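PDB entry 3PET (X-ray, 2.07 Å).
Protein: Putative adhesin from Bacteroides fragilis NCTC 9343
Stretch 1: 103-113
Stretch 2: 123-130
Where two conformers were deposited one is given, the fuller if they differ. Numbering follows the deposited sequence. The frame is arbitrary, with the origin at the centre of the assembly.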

# COMPACT_ATOMS: atom_id res chain seq x y z
N ILE A 103 14.18 -9.10 -12.34
CA ILE A 103 14.55 -9.55 -13.69
C ILE A 103 15.63 -8.55 -14.07
O ILE A 103 15.33 -7.49 -14.64
CB ILE A 103 13.39 -9.67 -14.72
CG1 ILE A 103 12.20 -10.52 -14.19
CG2 ILE A 103 13.96 -10.19 -16.07
CD1 ILE A 103 10.98 -10.78 -15.27
N GLU A 104 16.85 -8.80 -13.60
CA GLU A 104 17.95 -7.84 -13.78
C GLU A 104 18.47 -7.76 -15.21
O GLU A 104 18.93 -6.69 -15.61
CB GLU A 104 19.14 -8.20 -12.87
CG GLU A 104 18.85 -8.22 -11.38
CD GLU A 104 20.07 -8.44 -10.51
OE1 GLU A 104 20.76 -9.48 -10.68
OE2 GLU A 104 20.32 -7.59 -9.63
N ASN A 105 18.50 -8.88 -15.94
CA ASN A 105 19.16 -8.91 -17.23
C ASN A 105 18.25 -9.21 -18.42
O ASN A 105 18.72 -9.72 -19.42
CB ASN A 105 20.34 -9.89 -17.16
CG ASN A 105 21.40 -9.37 -16.24
OD1 ASN A 105 21.98 -8.30 -16.45
ND2 ASN A 105 21.61 -10.07 -15.14
N GLY A 106 17.00 -8.82 -18.35
CA GLY A 106 16.13 -8.96 -19.51
C GLY A 106 15.16 -10.10 -19.59
O GLY A 106 15.35 -11.17 -19.00
N LEU A 107 14.09 -9.86 -20.35
CA LEU A 107 13.06 -10.83 -20.66
C LEU A 107 12.43 -10.46 -21.99
O LEU A 107 11.97 -9.32 -22.15
CB LEU A 107 11.98 -10.94 -19.56
CG LEU A 107 10.74 -11.83 -19.90
CD1 LEU A 107 11.13 -13.32 -20.09
CD2 LEU A 107 9.65 -11.68 -18.84
N THR A 108 12.43 -11.41 -22.93
CA THR A 108 11.75 -11.28 -24.22
C THR A 108 10.59 -12.26 -24.19
O THR A 108 10.80 -13.47 -24.05
CB THR A 108 12.71 -11.50 -25.40
OG1 THR A 108 13.77 -10.56 -25.31
CG2 THR A 108 12.00 -11.35 -26.74
N THR A 109 9.38 -11.74 -24.29
CA THR A 109 8.17 -12.56 -24.22
C THR A 109 7.08 -11.92 -25.08
O THR A 109 7.20 -10.77 -25.46
CB THR A 109 7.73 -12.70 -22.73
OG1 THR A 109 6.69 -13.68 -22.63
CG2 THR A 109 7.28 -11.36 -22.08
N ASP A 110 6.00 -12.65 -25.36
CA ASP A 110 4.88 -12.07 -26.08
C ASP A 110 4.00 -11.29 -25.08
O ASP A 110 3.85 -10.08 -25.21
CB ASP A 110 4.07 -13.15 -26.85
CG ASP A 110 3.91 -14.50 -26.15
OD1 ASP A 110 3.97 -14.55 -24.89
OD2 ASP A 110 3.72 -15.52 -26.87
N ASN A 111 3.48 -11.97 -24.05
CA ASN A 111 2.61 -11.38 -23.03
C ASN A 111 3.19 -11.60 -21.66
O ASN A 111 3.59 -12.71 -21.35
CB ASN A 111 1.20 -11.99 -23.06
CG ASN A 111 0.59 -12.05 -24.44
OD1 ASN A 111 0.34 -11.03 -25.08
ND2 ASN A 111 0.40 -13.25 -24.96
N LEU A 112 3.23 -10.55 -20.84
CA LEU A 112 3.69 -10.67 -19.48
C LEU A 112 2.60 -10.16 -18.56
O LEU A 112 2.12 -9.04 -18.73
CB LEU A 112 5.02 -9.93 -19.25
CG LEU A 112 5.59 -9.99 -17.82
CD1 LEU A 112 5.96 -11.46 -17.40
CD2 LEU A 112 6.78 -9.07 -17.67
N ASP A 113 2.23 -10.98 -17.57
CA ASP A 113 1.23 -10.62 -16.58
C ASP A 113 1.92 -10.57 -15.19
O ASP A 113 2.45 -11.58 -14.72
CB ASP A 113 0.05 -11.61 -16.62
CG ASP A 113 -1.14 -11.26 -15.77
OD1 ASP A 113 -1.22 -10.10 -15.30
OD2 ASP A 113 -2.03 -12.13 -15.60
N ASP A 123 11.15 -5.31 -9.87
CA ASP A 123 12.07 -4.52 -10.68
C ASP A 123 12.44 -5.33 -11.91
O ASP A 123 13.17 -6.31 -11.79
CB ASP A 123 13.32 -4.12 -9.84
CG ASP A 123 14.25 -3.10 -10.48
OD1 ASP A 123 14.24 -2.96 -11.72
OD2 ASP A 123 15.04 -2.47 -9.74
N ILE A 124 11.90 -4.94 -13.07
CA ILE A 124 12.12 -5.65 -14.34
C ILE A 124 12.85 -4.71 -15.28
O ILE A 124 12.36 -3.63 -15.59
CB ILE A 124 10.79 -6.20 -14.92
CG1 ILE A 124 10.20 -7.26 -13.94
CG2 ILE A 124 10.97 -6.76 -16.35
CD1 ILE A 124 8.80 -7.55 -14.16
N GLN A 125 14.02 -5.17 -15.73
CA GLN A 125 14.94 -4.44 -16.60
C GLN A 125 15.06 -5.13 -17.95
O GLN A 125 15.03 -6.36 -18.00
CB GLN A 125 16.32 -4.35 -15.92
CG GLN A 125 16.27 -3.71 -14.53
CD GLN A 125 17.60 -3.73 -13.81
OE1 GLN A 125 17.75 -4.35 -12.74
NE2 GLN A 125 18.58 -3.01 -14.34
N SER A 126 15.20 -4.33 -19.03
CA SER A 126 15.37 -4.80 -20.41
C SER A 126 14.23 -5.74 -20.82
O SER A 126 14.47 -6.85 -21.32
CB SER A 126 16.73 -5.48 -20.61
OG SER A 126 17.78 -4.68 -20.11
N LEU A 127 13.00 -5.29 -20.61
CA LEU A 127 11.82 -6.05 -21.00
C LEU A 127 11.50 -5.77 -22.48
O LEU A 127 11.46 -4.62 -22.89
CB LEU A 127 10.63 -5.68 -20.09
CG LEU A 127 9.25 -6.30 -20.44
CD1 LEU A 127 9.26 -7.84 -20.32
CD2 LEU A 127 8.14 -5.65 -19.63
N THR A 128 11.24 -6.82 -23.27
CA THR A 128 10.77 -6.68 -24.65
C THR A 128 9.51 -7.52 -24.73
O THR A 128 9.60 -8.74 -24.59
CB THR A 128 11.84 -7.08 -25.70
OG1 THR A 128 13.06 -6.38 -25.46
CG2 THR A 128 11.37 -6.82 -27.12
N CYS A 129 8.34 -6.90 -24.89
CA CYS A 129 7.11 -7.69 -24.95
C CYS A 129 6.11 -7.06 -25.90
O CYS A 129 6.31 -5.92 -26.34
CB CYS A 129 6.51 -7.85 -23.55
SG CYS A 129 5.84 -6.32 -22.84
N GLN A 130 5.02 -7.79 -26.21
CA GLN A 130 3.94 -7.25 -27.03
C GLN A 130 2.92 -6.64 -26.10
O GLN A 130 2.61 -5.46 -26.23
CB GLN A 130 3.31 -8.34 -27.93
CG GLN A 130 4.31 -8.99 -28.92
CD GLN A 130 5.10 -7.99 -29.73
OE1 GLN A 130 4.54 -7.17 -30.47
NE2 GLN A 130 6.43 -8.00 -29.58
O HOH W 1 19.37 -5.33 -17.95
O HOH W 2 14.56 -7.81 -23.88
O HOH W 3 8.25 -9.69 -28.45

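What holds the two backbones together? The stretches run parallel in two short ladders. In the first, Ile103 reaches to both sides of Ile124: Ile103 N donates to Asp123 O at 3.0 Å, and Ile103 O accepts from Gln125 N at 2.9 Å. This is the usual parallel pattern, in which one residue bonds to the neighbours of its partner. Leu107 does the same around Leu127, with Leu107 N to Ser126 O at 3.2 Å and Thr128 N to Leu107 O at 2.8 Å. Thr109 N then donates to Thr128 O at 3.0 Å, and beyond the ladder Gln130 N donates to Asp110 O at 2.8 Å with a more bent angle of 148°.

How does the pairing survive the break between the ladders? The register slips by one residue between Ile103 and Leu107, close to the corner that the second stretch turns at Ser126. Gly106 lies in this gap, and its CA comes within 3.2 Å of both Gln125 O and Ser126 O as CA-H...O contacts. Its backbone angles, 101/154, would jam a CB against the carbonyl oxygen of the preceding residue, so the conformation itself calls for glycine. Further along, the CA-H...O contacts continue between the hydrogen bonds: Thr108 CA lies 3.3 Å from Thr128 O, and Cys129 CA lies 3.1 Å from Thr109 O.

Where do the apolar side chains meet? Ile103, Ile124, Leu107 and Leu127 share one face of the sheet and are all buried. Paired residues touch across the ladders, Ile103 CG1 to Ile124 CG1 at 3.8 Å and Leu107 CD2 to Leu127 CD1 at 4.1 Å. Leu112 points toward the second stretch and links the two pairs, because its CD2 packs 3.8 Å from Leu127 CD1 and 4.3 Å from Ile124 CD1. The apolar packing thus spans the register shift that interrupts the backbone pairing.

What do the waters add? Thr108 and Thr128 direct their side chains to the other face, which is exposed. Water 2 joins them, lying 3.2 Å from Thr108 OG1 and 2.6 Å from Thr128 OG1, and it also donates to Ser126 O at 2.7 Å. Near the corner, water 1 donates to Glu104 O at 2.7 Å and hydrogen-bonds to Ser126 OG at 2.8 Å, bridging the stretches where the ladder is broken. Water 3 accepts from Gln130 NE2 at 2.7 Å and makes a weak bond to Thr109 O at 3.3 Å.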